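Local coordinates for protein alpha-14 giardin (Giardia lamblia, PDB 3CHJ) that binds calcium and phosphatidylserine as an annexin and may link the phospholipid bilayer to the underlying axoneme as a calcium-regulated structural element, at residues D156-L169 / R191-L204. Sequence-based numbering, arbitrary orientation.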
# COMPACT_ATOMS: atom_id res chain seq x y z
N ASP A 156 -4.66 -2.39 -18.07
CA ASP A 156 -3.84 -3.58 -17.95
C ASP A 156 -2.40 -3.13 -18.15
O ASP A 156 -2.15 -2.05 -18.69
CB ASP A 156 -4.22 -4.58 -19.06
CG ASP A 156 -3.67 -5.99 -18.83
OD1 ASP A 156 -2.95 -6.27 -17.83
OD2 ASP A 156 -3.97 -6.86 -19.69
N ARG A 157 -1.47 -3.96 -17.70
CA ARG A 157 -0.06 -3.74 -17.94
C ARG A 157 0.43 -4.83 -18.87
O ARG A 157 0.41 -6.01 -18.53
CB ARG A 157 0.71 -3.76 -16.62
CG ARG A 157 0.42 -2.54 -15.75
CD ARG A 157 1.19 -2.60 -14.46
NE ARG A 157 0.79 -1.50 -13.58
CZ ARG A 157 1.25 -0.25 -13.66
NH1 ARG A 157 2.21 0.08 -14.51
NH2 ARG A 157 0.78 0.68 -12.82
N ILE A 158 0.85 -4.43 -20.07
CA ILE A 158 1.19 -5.39 -21.12
C ILE A 158 2.64 -5.22 -21.60
O ILE A 158 3.12 -4.09 -21.69
CB ILE A 158 0.17 -5.33 -22.32
CG1 ILE A 158 0.34 -4.06 -23.18
CG2 ILE A 158 -1.28 -5.55 -21.83
CD1 ILE A 158 0.23 -2.69 -22.49
N PRO A 159 3.33 -6.34 -21.89
CA PRO A 159 4.72 -6.26 -22.36
C PRO A 159 4.92 -5.48 -23.65
O PRO A 159 4.03 -5.42 -24.50
CB PRO A 159 5.12 -7.73 -22.55
CG PRO A 159 4.18 -8.49 -21.65
CD PRO A 159 2.89 -7.74 -21.78
N ARG A 160 6.10 -4.87 -23.76
CA ARG A 160 6.48 -4.03 -24.89
C ARG A 160 7.86 -4.45 -25.34
O ARG A 160 8.60 -5.06 -24.56
CB ARG A 160 6.57 -2.57 -24.47
CG ARG A 160 5.27 -1.90 -24.33
CD ARG A 160 5.48 -0.61 -23.58
NE ARG A 160 4.32 0.27 -23.73
CZ ARG A 160 3.23 0.20 -22.99
NH1 ARG A 160 3.11 -0.70 -22.02
NH2 ARG A 160 2.24 1.05 -23.24
N ASP A 161 8.22 -4.12 -26.57
CA ASP A 161 9.58 -4.39 -27.04
C ASP A 161 10.52 -3.20 -26.78
O ASP A 161 10.07 -2.09 -26.46
CB ASP A 161 9.60 -4.83 -28.51
CG ASP A 161 8.94 -3.83 -29.44
OD1 ASP A 161 9.16 -2.60 -29.30
OD2 ASP A 161 8.19 -4.28 -30.34
N THR A 162 11.82 -3.46 -26.91
CA THR A 162 12.83 -2.44 -26.64
C THR A 162 12.64 -1.18 -27.50
O THR A 162 12.88 -0.07 -27.02
CB THR A 162 14.25 -3.03 -26.77
OG1 THR A 162 14.36 -4.13 -25.86
CG2 THR A 162 15.31 -2.00 -26.44
N HIS A 163 12.21 -1.34 -28.76
CA HIS A 163 11.96 -0.18 -29.62
C HIS A 163 10.95 0.80 -29.02
O HIS A 163 11.17 2.01 -29.04
CB HIS A 163 11.50 -0.61 -31.03
CG HIS A 163 11.22 0.55 -31.95
ND1 HIS A 163 12.22 1.33 -32.50
CD2 HIS A 163 10.06 1.06 -32.42
CE1 HIS A 163 11.68 2.27 -33.25
NE2 HIS A 163 10.37 2.13 -33.22
N GLU A 164 9.87 0.26 -28.47
CA GLU A 164 8.84 1.09 -27.85
C GLU A 164 9.39 1.81 -26.62
O GLU A 164 9.09 2.97 -26.40
CB GLU A 164 7.61 0.25 -27.49
CG GLU A 164 6.93 -0.40 -28.70
CD GLU A 164 5.89 -1.45 -28.30
OE1 GLU A 164 6.24 -2.66 -28.17
OE2 GLU A 164 4.72 -1.06 -28.14
N LEU A 165 10.24 1.12 -25.87
CA LEU A 165 10.90 1.73 -24.71
C LEU A 165 11.82 2.85 -25.13
O LEU A 165 11.84 3.89 -24.49
CB LEU A 165 11.65 0.69 -23.88
CG LEU A 165 10.89 0.03 -22.72
CD1 LEU A 165 9.63 -0.64 -23.21
CD2 LEU A 165 11.81 -0.96 -22.01
N GLU A 166 12.59 2.64 -26.21
CA GLU A 166 13.45 3.71 -26.73
C GLU A 166 12.64 4.95 -27.13
O GLU A 166 13.05 6.08 -26.83
CB GLU A 166 14.30 3.22 -27.92
CG GLU A 166 15.25 2.06 -27.61
CD GLU A 166 16.54 2.48 -26.88
OE1 GLU A 166 16.70 3.68 -26.56
OE2 GLU A 166 17.38 1.58 -26.63
N GLU A 167 11.50 4.74 -27.78
CA GLU A 167 10.62 5.85 -28.18
C GLU A 167 10.08 6.59 -26.96
O GLU A 167 10.12 7.82 -26.92
CB GLU A 167 9.45 5.33 -29.01
CG GLU A 167 9.82 4.77 -30.37
CD GLU A 167 8.60 4.20 -31.10
OE1 GLU A 167 7.92 3.30 -30.55
OE2 GLU A 167 8.31 4.66 -32.23
N ASP A 168 9.56 5.84 -25.99
CA ASP A 168 9.02 6.45 -24.77
C ASP A 168 10.09 7.13 -23.93
O ASP A 168 9.81 8.10 -23.23
CB ASP A 168 8.29 5.41 -23.92
CG ASP A 168 6.99 4.98 -24.53
OD1 ASP A 168 6.47 5.71 -25.42
OD2 ASP A 168 6.48 3.93 -24.10
N LEU A 169 11.32 6.63 -24.01
CA LEU A 169 12.44 7.23 -23.29
C LEU A 169 12.69 8.66 -23.76
O LEU A 169 12.86 9.58 -22.95
CB LEU A 169 13.70 6.38 -23.50
CG LEU A 169 14.95 6.80 -22.74
CD1 LEU A 169 14.64 6.84 -21.25
CD2 LEU A 169 16.05 5.83 -23.04
N ARG A 191 0.87 6.62 -20.03
CA ARG A 191 1.19 5.37 -20.70
C ARG A 191 2.29 4.62 -19.94
O ARG A 191 2.17 3.43 -19.66
CB ARG A 191 1.58 5.63 -22.16
CG ARG A 191 1.96 4.36 -22.89
CD ARG A 191 2.21 4.56 -24.39
NE ARG A 191 3.34 5.45 -24.68
CZ ARG A 191 3.22 6.73 -25.00
NH1 ARG A 191 2.03 7.29 -25.08
NH2 ARG A 191 4.31 7.46 -25.24
N ILE A 192 3.37 5.33 -19.59
CA ILE A 192 4.48 4.66 -18.93
C ILE A 192 4.07 4.18 -17.53
O ILE A 192 4.22 3.00 -17.19
CB ILE A 192 5.70 5.57 -18.85
CG1 ILE A 192 6.22 5.88 -20.27
CG2 ILE A 192 6.79 4.91 -18.02
CD1 ILE A 192 7.23 7.03 -20.32
N PHE A 193 3.55 5.10 -16.73
CA PHE A 193 3.35 4.76 -15.33
C PHE A 193 2.13 3.91 -15.07
O PHE A 193 2.10 3.14 -14.08
CB PHE A 193 3.37 6.02 -14.46
CG PHE A 193 4.75 6.58 -14.25
CD1 PHE A 193 5.43 7.26 -15.27
CD2 PHE A 193 5.41 6.39 -13.02
CE1 PHE A 193 6.73 7.75 -15.07
CE2 PHE A 193 6.71 6.87 -12.83
CZ PHE A 193 7.35 7.55 -13.82
N ALA A 194 1.13 3.98 -15.96
CA ALA A 194 -0.07 3.16 -15.77
C ALA A 194 -0.04 1.82 -16.49
O ALA A 194 -0.71 0.88 -16.05
CB ALA A 194 -1.33 3.92 -16.18
N THR A 195 0.69 1.74 -17.62
CA THR A 195 0.59 0.55 -18.49
C THR A 195 1.87 -0.27 -18.67
O THR A 195 1.82 -1.37 -19.24
CB THR A 195 -0.04 0.87 -19.89
OG1 THR A 195 0.95 1.41 -20.78
CG2 THR A 195 -1.21 1.83 -19.78
N TYR A 196 3.01 0.24 -18.20
CA TYR A 196 4.23 -0.60 -18.28
C TYR A 196 4.18 -1.76 -17.30
O TYR A 196 3.67 -1.64 -16.18
CB TYR A 196 5.49 0.22 -18.00
CG TYR A 196 6.14 0.84 -19.22
CD1 TYR A 196 5.39 1.45 -20.21
CD2 TYR A 196 7.55 0.84 -19.34
CE1 TYR A 196 6.01 2.04 -21.33
CE2 TYR A 196 8.15 1.41 -20.44
CZ TYR A 196 7.38 2.00 -21.43
OH TYR A 196 8.02 2.57 -22.51
N THR A 197 4.71 -2.90 -17.72
CA THR A 197 5.02 -3.97 -16.79
C THR A 197 6.20 -3.61 -15.88
O THR A 197 7.00 -2.70 -16.20
CB THR A 197 5.39 -5.28 -17.54
OG1 THR A 197 6.56 -5.05 -18.33
CG2 THR A 197 4.25 -5.71 -18.45
N ARG A 198 6.34 -4.34 -14.78
CA ARG A 198 7.48 -4.17 -13.89
C ARG A 198 8.80 -4.35 -14.64
O ARG A 198 9.71 -3.54 -14.50
CB ARG A 198 7.41 -5.12 -12.70
CG ARG A 198 8.71 -5.23 -11.90
CD ARG A 198 8.53 -5.77 -10.49
NE ARG A 198 7.63 -4.94 -9.68
CZ ARG A 198 6.40 -5.30 -9.35
NH1 ARG A 198 5.92 -6.49 -9.73
NH2 ARG A 198 5.64 -4.50 -8.60
N ALA A 199 8.89 -5.40 -15.47
CA ALA A 199 10.14 -5.67 -16.19
C ALA A 199 10.49 -4.54 -17.14
O ALA A 199 11.64 -4.08 -17.19
CB ALA A 199 10.03 -7.00 -16.95
N ASP A 200 9.49 -4.08 -17.90
CA ASP A 200 9.71 -2.95 -18.82
C ASP A 200 10.02 -1.64 -18.11
O ASP A 200 10.82 -0.84 -18.59
CB ASP A 200 8.55 -2.78 -19.79
CG ASP A 200 8.46 -3.91 -20.80
OD1 ASP A 200 9.49 -4.62 -20.96
OD2 ASP A 200 7.39 -4.06 -21.44
N PHE A 201 9.35 -1.41 -16.97
CA PHE A 201 9.61 -0.18 -16.22
C PHE A 201 11.03 -0.18 -15.64
O PHE A 201 11.74 0.86 -15.68
CB PHE A 201 8.56 0.04 -15.12
CG PHE A 201 8.65 1.40 -14.52
CD1 PHE A 201 8.02 2.48 -15.12
CD2 PHE A 201 9.44 1.62 -13.38
CE1 PHE A 201 8.11 3.77 -14.57
CE2 PHE A 201 9.56 2.90 -12.84
CZ PHE A 201 8.89 3.97 -13.43
N ARG A 202 11.46 -1.33 -15.13
CA ARG A 202 12.82 -1.47 -14.62
C ARG A 202 13.82 -1.22 -15.75
O ARG A 202 14.78 -0.47 -15.56
CB ARG A 202 13.03 -2.81 -13.94
CG ARG A 202 12.34 -2.91 -12.58
CD ARG A 202 12.47 -4.27 -11.94
NE ARG A 202 13.86 -4.73 -11.87
CZ ARG A 202 14.75 -4.32 -10.96
NH1 ARG A 202 14.42 -3.42 -10.03
NH2 ARG A 202 15.99 -4.79 -10.98
N GLN A 203 13.54 -1.77 -16.92
CA GLN A 203 14.41 -1.57 -18.08
C GLN A 203 14.48 -0.09 -18.43
O GLN A 203 15.57 0.47 -18.59
CB GLN A 203 13.94 -2.42 -19.26
CG GLN A 203 14.87 -2.42 -20.46
CD GLN A 203 14.36 -3.30 -21.59
OE1 GLN A 203 13.60 -4.25 -21.38
NE2 GLN A 203 14.76 -2.96 -22.82
N LEU A 204 13.31 0.57 -18.53
CA LEU A 204 13.25 1.99 -18.84
C LEU A 204 14.04 2.85 -17.83
O LEU A 204 14.75 3.79 -18.20
CB LEU A 204 11.79 2.47 -18.91
CG LEU A 204 11.63 3.90 -19.45
CD1 LEU A 204 11.82 3.96 -20.99
CD2 LEU A 204 10.26 4.46 -19.03
O HOH W 1 -3.02 -0.29 -16.22
O HOH W 2 5.30 -2.80 -20.65
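R157 reaches the turn that joins helices 186-195 and 198-211 and binds its backbone carbonyls. With CG anti to the carbonyl carbon, the chain then runs extended to NE, which carries the guanidinium to the end of helix 186-195. R157 NH1 donates to Y196 O at 2.8 Å, nearly straight at 166° and on a lone pair of that carbonyl, while NH1 and NH2 together grip F193 O end-on, in the guanidinium plane. A194 O sits over the centre of one face, 3.3 Å from R157 CZ. This places a positive charge at the C-terminal end of the helix, where the carbonyls point outward.

R160 meets the same turn from another side. Y196 CE1 sits over one face of the R160 guanidinium, offset toward its rim (R160 NE to Y196 CE1 3.4 Å), the two planes 25° apart. R160 NH2 donates to T195 OG1 (2.8 Å), whose own hydroxyl proton goes to R191 O. The backbone of R160 is tied as well: R160 N donates to the syn lone pair of D200 OD2 (2.8 Å), and water 2 joins this oxygen to I158 O and T197 N.

On helix 162-177, D168 divides its carboxylate. D168 OD2 accepts from Y196 OH at 2.6 Å through its anti lone pair, and D168 OD1 takes both NE and NH2 of R191 from one face of its plane, R191 NH2 at 2.8 Å. L165 CD1 packs by Y196 CE2, and its CD2 against the Q203 side chain, between segments 162-169 and 198-204, whose axes cross at -51°.

The connector 156-161 is thus fastened within this all-helical annexin, with the F193 side chain about 12 Å from the bound calcium ion. R157 gives bonds to F193 O and Y196 O, while A194 O takes one from water 1; the short Y196 bond together with R191 would probably stabilise D168 as a carboxylate.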